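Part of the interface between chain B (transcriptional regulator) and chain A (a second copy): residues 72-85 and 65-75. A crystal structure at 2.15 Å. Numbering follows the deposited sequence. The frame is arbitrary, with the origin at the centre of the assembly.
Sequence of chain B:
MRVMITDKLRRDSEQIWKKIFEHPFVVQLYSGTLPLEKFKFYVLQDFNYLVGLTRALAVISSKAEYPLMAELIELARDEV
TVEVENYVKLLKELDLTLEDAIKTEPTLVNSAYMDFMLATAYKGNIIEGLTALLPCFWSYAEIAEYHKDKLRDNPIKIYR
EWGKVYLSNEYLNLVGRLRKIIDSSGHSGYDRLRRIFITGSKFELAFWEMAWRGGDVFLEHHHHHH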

ATOM      1  N   LEU B  72     -17.097  -5.742  -1.086  1.00 32.79           N
ATOM      2  CA  LEU B  72     -16.254  -5.067  -2.078  1.00 30.54           C
ATOM      3  C   LEU B  72     -15.423  -6.051  -2.916  1.00 31.16           C
ATOM      4  O   LEU B  72     -15.233  -5.851  -4.117  1.00 29.11           O
ATOM      5  CB  LEU B  72     -15.343  -4.047  -1.386  1.00 29.97           C
ATOM      6  CG  LEU B  72     -16.064  -2.928  -0.612  1.00 27.52           C
ATOM      7  CD1 LEU B  72     -15.022  -1.989   0.001  1.00 31.18           C
ATOM      8  CD2 LEU B  72     -17.001  -2.152  -1.534  1.00 29.05           C
ATOM      9  N   ILE B  73     -14.931  -7.113  -2.289  1.00 32.14           N
ATOM     10  CA  ILE B  73     -14.145  -8.099  -3.014  1.00 34.52           C
ATOM     11  C   ILE B  73     -15.007  -8.851  -4.033  1.00 35.96           C
ATOM     12  O   ILE B  73     -14.515  -9.282  -5.077  1.00 33.76           O
ATOM     13  CB  ILE B  73     -13.502  -9.112  -2.062  1.00 38.52           C
ATOM     14  CG1 ILE B  73     -12.269  -8.483  -1.424  1.00 40.30           C
ATOM     15  CG2 ILE B  73     -13.155 -10.397  -2.810  1.00 41.74           C
ATOM     16  CD1 ILE B  73     -11.230  -9.476  -0.958  1.00 44.22           C
ATOM     17  N   GLU B  74     -16.292  -9.011  -3.721  1.00 35.30           N
ATOM     18  CA  GLU B  74     -17.222  -9.699  -4.612  1.00 33.76           C
ATOM     19  C   GLU B  74     -17.358  -8.838  -5.863  1.00 32.00           C
ATOM     20  O   GLU B  74     -17.403  -9.331  -6.995  1.00 31.43           O
ATOM     21  CB  GLU B  74     -18.577  -9.855  -3.916  1.00 34.76           C
ATOM     22  CG  GLU B  74     -19.649 -10.591  -4.721  1.00 39.39           C
ATOM     23  CD  GLU B  74     -19.265 -12.025  -5.048  1.00 42.16           C
ATOM     24  OE1 GLU B  74     -18.563 -12.663  -4.232  1.00 43.81           O
ATOM     25  OE2 GLU B  74     -19.678 -12.523  -6.112  1.00 44.24           O
ATOM     26  N   LEU B  75     -17.405  -7.531  -5.653  1.00 31.86           N
ATOM     27  CA  LEU B  75     -17.529  -6.596  -6.762  1.00 31.53           C
ATOM     28  C   LEU B  75     -16.268  -6.624  -7.627  1.00 29.28           C
ATOM     29  O   LEU B  75     -16.342  -6.588  -8.851  1.00 25.91           O
ATOM     30  CB  LEU B  75     -17.762  -5.187  -6.220  1.00 32.11           C
ATOM     31  CG  LEU B  75     -18.113  -4.118  -7.247  1.00 35.39           C
ATOM     32  CD1 LEU B  75     -19.333  -4.569  -8.050  1.00 33.72           C
ATOM     33  CD2 LEU B  75     -18.382  -2.806  -6.532  1.00 31.11           C
ATOM     34  N   ALA B  76     -15.111  -6.689  -6.975  1.00 29.52           N
ATOM     35  CA  ALA B  76     -13.828  -6.712  -7.679  1.00 29.27           C
ATOM     36  C   ALA B  76     -13.728  -7.992  -8.496  1.00 28.88           C
ATOM     37  O   ALA B  76     -13.274  -7.988  -9.643  1.00 27.71           O
ATOM     38  CB  ALA B  76     -12.688  -6.646  -6.669  1.00 27.30           C
ATOM     39  N   ARG B  77     -14.169  -9.084  -7.881  1.00 28.67           N
ATOM     40  CA  ARG B  77     -14.152 -10.397  -8.494  1.00 30.01           C
ATOM     41  C   ARG B  77     -15.060 -10.401  -9.719  1.00 31.25           C
ATOM     42  O   ARG B  77     -14.696 -10.910 -10.783  1.00 31.48           O
ATOM     43  CB  ARG B  77     -14.606 -11.430  -7.457  1.00 30.60           C
ATOM     44  CG  ARG B  77     -14.729 -12.852  -7.971  1.00 36.60           C
ATOM     45  CD  ARG B  77     -16.049 -13.066  -8.673  1.00 37.56           C
ATOM     46  NE  ARG B  77     -16.442 -14.465  -8.622  1.00 43.78           N
ATOM     47  CZ  ARG B  77     -17.668 -14.902  -8.893  1.00 48.30           C
ATOM     48  NH1 ARG B  77     -18.618 -14.045  -9.238  1.00 48.91           N
ATOM     49  NH2 ARG B  77     -17.950 -16.195  -8.794  1.00 50.26           N
ATOM     50  N   ASP B  78     -16.245  -9.823  -9.568  1.00 31.78           N
ATOM     51  CA  ASP B  78     -17.185  -9.765 -10.670  1.00 32.61           C
ATOM     52  C   ASP B  78     -16.624  -9.011 -11.877  1.00 33.71           C
ATOM     53  O   ASP B  78     -16.869  -9.415 -13.021  1.00 33.51           O
ATOM     54  CB  ASP B  78     -18.494  -9.132 -10.204  1.00 34.13           C
ATOM     55  CG  ASP B  78     -19.278 -10.040  -9.281  1.00 38.65           C
ATOM     56  OD1 ASP B  78     -18.885 -11.216  -9.135  1.00 41.93           O
ATOM     57  OD2 ASP B  78     -20.290  -9.585  -8.703  1.00 40.64           O
ATOM     58  N   GLU B  79     -15.878  -7.931 -11.633  1.00 31.15           N
ATOM     59  CA  GLU B  79     -15.280  -7.153 -12.731  1.00 32.93           C
ATOM     60  C   GLU B  79     -14.363  -7.980 -13.618  1.00 35.00           C
ATOM     61  O   GLU B  79     -14.452  -7.905 -14.847  1.00 33.42           O
ATOM     62  CB  GLU B  79     -14.436  -5.972 -12.223  1.00 31.10           C
ATOM     63  CG  GLU B  79     -15.200  -4.713 -11.920  1.00 38.45           C
ATOM     64  CD  GLU B  79     -15.969  -4.192 -13.126  1.00 39.29           C
ATOM     65  OE1 GLU B  79     -15.352  -3.642 -14.076  1.00 36.81           O
ATOM     66  OE2 GLU B  79     -17.204  -4.349 -13.110  1.00 37.88           O
ATOM     67  N   VAL B  80     -13.464  -8.744 -12.996  1.00 35.30           N
ATOM     68  CA  VAL B  80     -12.506  -9.539 -13.761  1.00 37.20           C
ATOM     69  C   VAL B  80     -12.976 -10.927 -14.123  1.00 38.72           C
ATOM     70  O   VAL B  80     -12.227 -11.700 -14.713  1.00 42.29           O
ATOM     71  CB  VAL B  80     -11.156  -9.667 -13.022  1.00 35.38           C
ATOM     72  CG1 VAL B  80     -10.420  -8.370 -13.071  1.00 33.16           C
ATOM     73  CG2 VAL B  80     -11.380 -10.101 -11.588  1.00 33.71           C
ATOM     74  N   THR B  81     -14.209 -11.261 -13.764  1.00 41.83           N
ATOM     75  CA  THR B  81     -14.732 -12.575 -14.100  1.00 42.25           C
ATOM     76  C   THR B  81     -15.983 -12.437 -14.945  1.00 40.56           C
ATOM     77  O   THR B  81     -15.903 -12.485 -16.168  1.00 44.44           O
ATOM     78  CB  THR B  81     -15.012 -13.432 -12.846  1.00 42.75           C
ATOM     79  OG1 THR B  81     -15.956 -12.772 -11.998  1.00 44.83           O
ATOM     80  CG2 THR B  81     -13.713 -13.665 -12.080  1.00 44.52           C
ATOM     81  N   VAL B  82     -17.129 -12.256 -14.302  1.00 40.47           N
ATOM     82  CA  VAL B  82     -18.390 -12.099 -15.012  1.00 39.76           C
ATOM     83  C   VAL B  82     -18.330 -10.999 -16.074  1.00 39.85           C
ATOM     84  O   VAL B  82     -18.751 -11.202 -17.217  1.00 38.31           O
ATOM     85  CB  VAL B  82     -19.519 -11.769 -14.037  1.00 39.81           C
ATOM     86  CG1 VAL B  82     -20.817 -11.586 -14.789  1.00 40.85           C
ATOM     87  CG2 VAL B  82     -19.642 -12.885 -13.005  1.00 43.38           C
ATOM     88  N   GLU B  83     -17.799  -9.838 -15.700  1.00 35.37           N
ATOM     89  CA  GLU B  83     -17.717  -8.735 -16.637  1.00 33.26           C
ATOM     90  C   GLU B  83     -16.719  -8.951 -17.756  1.00 33.57           C
ATOM     91  O   GLU B  83     -16.850  -8.369 -18.829  1.00 35.50           O
ATOM     92  CB  GLU B  83     -17.416  -7.440 -15.894  1.00 30.20           C
ATOM     93  CG  GLU B  83     -18.575  -7.014 -15.010  1.00 34.96           C
ATOM     94  CD  GLU B  83     -19.919  -7.167 -15.721  1.00 36.14           C
ATOM     95  OE1 GLU B  83     -20.018  -6.744 -16.891  1.00 37.91           O
ATOM     96  OE2 GLU B  83     -20.870  -7.709 -15.115  1.00 39.50           O
ATOM     97  N   VAL B  84     -15.703  -9.767 -17.512  1.00 34.11           N
ATOM     98  CA  VAL B  84     -14.736 -10.046 -18.558  1.00 33.83           C
ATOM     99  C   VAL B  84     -15.441 -10.900 -19.621  1.00 34.71           C
ATOM    100  O   VAL B  84     -15.255 -10.689 -20.812  1.00 34.42           O
ATOM    101  CB  VAL B  84     -13.504 -10.777 -17.992  1.00 34.40           C
ATOM    102  CG1 VAL B  84     -12.656 -11.336 -19.111  1.00 30.59           C
ATOM    103  CG2 VAL B  84     -12.679  -9.805 -17.174  1.00 34.31           C
ATOM    104  N   GLU B  85     -16.272 -11.841 -19.184  1.00 38.00           N
ATOM    105  CA  GLU B  85     -17.016 -12.701 -20.109  1.00 41.64           C
ATOM    106  C   GLU B  85     -17.969 -11.863 -20.960  1.00 42.09           C
ATOM    107  O   GLU B  85     -18.073 -12.071 -22.167  1.00 41.04           O
ATOM    108  CB  GLU B  85     -17.836 -13.756 -19.352  1.00 42.89           C
ATOM    109  CG  GLU B  85     -17.005 -14.731 -18.536  1.00 52.72           C
ATOM    110  CD  GLU B  85     -17.832 -15.853 -17.935  1.00 55.49           C
ATOM    111  OE1 GLU B  85     -18.816 -15.562 -17.216  1.00 56.09           O
ATOM    112  OE2 GLU B  85     -17.491 -17.030 -18.179  1.00 59.59           O
TER
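Chain A, residues 65-75: EYPLMAELIEL

Two copies of the same protein pack helix against helix in an oblique, roughly antiparallel apolar contact, bordered by one intermolecular salt bridge and burying 445 Å² over both sides. Chain A enters in extended conformation through E65(A) and Y66(A), passes a cis peptide bond before P67(A), and turns into a helix from L68(A) to L75(A) that continues beyond the stretch. This helix runs at 146° to the chain B helix that includes I73(B) and A76(B) (signed crossing angle -146°), and the axes approach to 9.0 Å. The backbones come nearest at two pairs: the CA atoms of V80(B) and A70(A) are 5.6 Å apart, those of R77(B) and I73(A) 5.7 Å.

I73(A), with chi1 t and chi2 p, points toward chain B and has the largest covered area. Its CG2 lies 3.4 Å from CG2 of V80(B), its CG1 4.0 Å from CB of A76(B), and its CD1 4.4 Å from CG2 of I73(B). V80(B) also meets the preceding turn of the chain A helix, its CB 3.8 Å from CB of A70(A) and its CG1 4.2 Å from SD of M69(A). Beyond T81(B), the N-cap residue just before a helix that starts at V82(B), CG1 of V84(B) lies 3.7 Å from OH of Y66(A), so the antiparallel order extends into the segment before the chain A helix.

At the polar border, the CA-to-CB bond of E74(A) points sideways, but the end of the side chain comes nearer and brings its carboxylate to R77(B): NE of R77(B) donates a hydrogen bond to OE1 of E74(A) at 3.2 Å, within the salt bridge. The same guanidinium is held on its own chain, NH1 of R77(B) binding OD1 of D78(B) at 2.8 Å. CG2 of T81(B) approaches OE1 of E74(A) to 3.7 Å, while OG1 of T81(B) hydrogen-bonds to O of R77(B) at 2.6 Å.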

ATOM      1  N   GLU A  65      -0.338  -8.862 -12.424  1.00 32.15           N
ATOM      2  CA  GLU A  65      -0.693  -8.615 -13.813  1.00 36.73           C
ATOM      3  C   GLU A  65      -1.895  -9.509 -14.125  1.00 35.04           C
ATOM      4  O   GLU A  65      -2.146 -10.500 -13.424  1.00 33.75           O
ATOM      5  CB  GLU A  65       0.477  -8.994 -14.736  1.00 40.19           C
ATOM      6  CG  GLU A  65       1.502  -7.886 -14.963  1.00 47.36           C
ATOM      7  CD  GLU A  65       0.916  -6.696 -15.720  1.00 54.61           C
ATOM      8  OE1 GLU A  65       0.135  -5.921 -15.116  1.00 59.24           O
ATOM      9  OE2 GLU A  65       1.225  -6.539 -16.925  1.00 58.26           O
ATOM     10  N   TYR A  66      -2.651  -9.147 -15.150  1.00 31.98           N
ATOM     11  CA  TYR A  66      -3.783  -9.961 -15.558  1.00 32.00           C
ATOM     12  C   TYR A  66      -3.161 -11.055 -16.435  1.00 31.37           C
ATOM     13  O   TYR A  66      -2.183 -10.802 -17.139  1.00 30.56           O
ATOM     14  CB  TYR A  66      -4.767  -9.116 -16.361  1.00 31.38           C
ATOM     15  CG  TYR A  66      -5.956  -9.887 -16.872  1.00 33.14           C
ATOM     16  CD1 TYR A  66      -5.925 -10.495 -18.126  1.00 32.87           C
ATOM     17  CD2 TYR A  66      -7.084 -10.071 -16.074  1.00 33.13           C
ATOM     18  CE1 TYR A  66      -6.986 -11.277 -18.572  1.00 33.09           C
ATOM     19  CE2 TYR A  66      -8.155 -10.855 -16.508  1.00 33.27           C
ATOM     20  CZ  TYR A  66      -8.093 -11.455 -17.761  1.00 33.82           C
ATOM     21  OH  TYR A  66      -9.130 -12.235 -18.208  1.00 33.74           O
ATOM     22  N   PRO A  67      -3.708 -12.277 -16.413  1.00 30.09           N
ATOM     23  CA  PRO A  67      -4.856 -12.820 -15.676  1.00 29.98           C
ATOM     24  C   PRO A  67      -4.580 -13.329 -14.262  1.00 29.73           C
ATOM     25  O   PRO A  67      -5.512 -13.754 -13.576  1.00 31.25           O
ATOM     26  CB  PRO A  67      -5.316 -13.954 -16.576  1.00 29.97           C
ATOM     27  CG  PRO A  67      -3.996 -14.543 -16.990  1.00 27.07           C
ATOM     28  CD  PRO A  67      -3.221 -13.275 -17.388  1.00 32.83           C
ATOM     29  N   LEU A  68      -3.324 -13.326 -13.824  1.00 27.85           N
ATOM     30  CA  LEU A  68      -3.027 -13.814 -12.484  1.00 30.66           C
ATOM     31  C   LEU A  68      -3.831 -13.037 -11.436  1.00 32.39           C
ATOM     32  O   LEU A  68      -4.295 -13.602 -10.442  1.00 28.95           O
ATOM     33  CB  LEU A  68      -1.529 -13.712 -12.175  1.00 31.12           C
ATOM     34  CG  LEU A  68      -1.131 -14.102 -10.740  1.00 35.36           C
ATOM     35  CD1 LEU A  68      -1.718 -15.461 -10.378  1.00 32.81           C
ATOM     36  CD2 LEU A  68       0.380 -14.146 -10.620  1.00 34.06           C
ATOM     37  N   MET A  69      -3.996 -11.741 -11.669  1.00 29.24           N
ATOM     38  CA  MET A  69      -4.757 -10.893 -10.756  1.00 34.56           C
ATOM     39  C   MET A  69      -6.186 -11.431 -10.586  1.00 33.52           C
ATOM     40  O   MET A  69      -6.742 -11.422  -9.484  1.00 34.39           O
ATOM     41  CB  MET A  69      -4.825  -9.469 -11.304  1.00 34.97           C
ATOM     42  CG  MET A  69      -5.788  -8.584 -10.556  1.00 43.34           C
ATOM     43  SD  MET A  69      -6.611  -7.454 -11.691  1.00 46.10           S
ATOM     44  CE  MET A  69      -5.252  -6.326 -11.988  1.00 47.96           C
ATOM     45  N   ALA A  70      -6.778 -11.886 -11.680  1.00 29.72           N
ATOM     46  CA  ALA A  70      -8.137 -12.414 -11.629  1.00 33.51           C
ATOM     47  C   ALA A  70      -8.173 -13.731 -10.858  1.00 32.12           C
ATOM     48  O   ALA A  70      -9.092 -13.973 -10.076  1.00 32.37           O
ATOM     49  CB  ALA A  70      -8.684 -12.611 -13.048  1.00 32.36           C
ATOM     50  N   GLU A  71      -7.163 -14.569 -11.085  1.00 31.82           N
ATOM     51  CA  GLU A  71      -7.038 -15.863 -10.419  1.00 29.37           C
ATOM     52  C   GLU A  71      -6.920 -15.625  -8.919  1.00 29.43           C
ATOM     53  O   GLU A  71      -7.494 -16.350  -8.113  1.00 30.27           O
ATOM     54  CB  GLU A  71      -5.784 -16.594 -10.931  1.00 33.41           C
ATOM     55  CG  GLU A  71      -5.696 -18.060 -10.545  1.00 35.24           C
ATOM     56  CD  GLU A  71      -4.405 -18.731 -11.017  1.00 41.71           C
ATOM     57  OE1 GLU A  71      -3.907 -18.376 -12.110  1.00 38.84           O
ATOM     58  OE2 GLU A  71      -3.897 -19.627 -10.301  1.00 43.25           O
ATOM     59  N   LEU A  72      -6.181 -14.590  -8.541  1.00 31.65           N
ATOM     60  CA  LEU A  72      -5.997 -14.274  -7.124  1.00 29.70           C
ATOM     61  C   LEU A  72      -7.200 -13.622  -6.441  1.00 30.79           C
ATOM     62  O   LEU A  72      -7.507 -13.939  -5.281  1.00 29.31           O
ATOM     63  CB  LEU A  72      -4.747 -13.408  -6.942  1.00 31.68           C
ATOM     64  CG  LEU A  72      -3.431 -14.117  -6.578  1.00 35.72           C
ATOM     65  CD1 LEU A  72      -3.464 -15.584  -6.972  1.00 31.56           C
ATOM     66  CD2 LEU A  72      -2.263 -13.389  -7.247  1.00 32.81           C
ATOM     67  N   ILE A  73      -7.889 -12.717  -7.133  1.00 30.04           N
ATOM     68  CA  ILE A  73      -9.054 -12.074  -6.531  1.00 30.10           C
ATOM     69  C   ILE A  73     -10.162 -13.125  -6.319  1.00 31.57           C
ATOM     70  O   ILE A  73     -10.941 -13.032  -5.372  1.00 33.38           O
ATOM     71  CB  ILE A  73      -9.570 -10.915  -7.417  1.00 31.59           C
ATOM     72  CG1 ILE A  73     -10.528 -10.026  -6.626  1.00 33.03           C
ATOM     73  CG2 ILE A  73     -10.283 -11.458  -8.628  1.00 32.59           C
ATOM     74  CD1 ILE A  73      -9.860  -9.243  -5.487  1.00 37.05           C
ATOM     75  N   GLU A  74     -10.212 -14.128  -7.195  1.00 32.71           N
ATOM     76  CA  GLU A  74     -11.205 -15.206  -7.110  1.00 33.57           C
ATOM     77  C   GLU A  74     -10.985 -16.009  -5.837  1.00 33.66           C
ATOM     78  O   GLU A  74     -11.937 -16.415  -5.152  1.00 33.24           O
ATOM     79  CB  GLU A  74     -11.068 -16.153  -8.304  1.00 36.94           C
ATOM     80  CG  GLU A  74     -12.008 -17.377  -8.261  1.00 39.29           C
ATOM     81  CD  GLU A  74     -13.468 -16.996  -8.515  1.00 42.68           C
ATOM     82  OE1 GLU A  74     -13.694 -16.041  -9.283  1.00 41.15           O
ATOM     83  OE2 GLU A  74     -14.385 -17.651  -7.966  1.00 44.75           O
ATOM     84  N   LEU A  75      -9.710 -16.242  -5.540  1.00 31.22           N
ATOM     85  CA  LEU A  75      -9.296 -16.983  -4.361  1.00 30.68           C
ATOM     86  C   LEU A  75      -9.629 -16.157  -3.109  1.00 30.99           C
ATOM     87  O   LEU A  75     -10.068 -16.695  -2.082  1.00 28.88           O
ATOM     88  CB  LEU A  75      -7.789 -17.242  -4.452  1.00 33.13           C
ATOM     89  CG  LEU A  75      -7.100 -18.302  -3.596  1.00 38.98           C
ATOM     90  CD1 LEU A  75      -7.758 -19.663  -3.815  1.00 38.55           C
ATOM     91  CD2 LEU A  75      -5.618 -18.358  -3.986  1.00 35.58           C
TER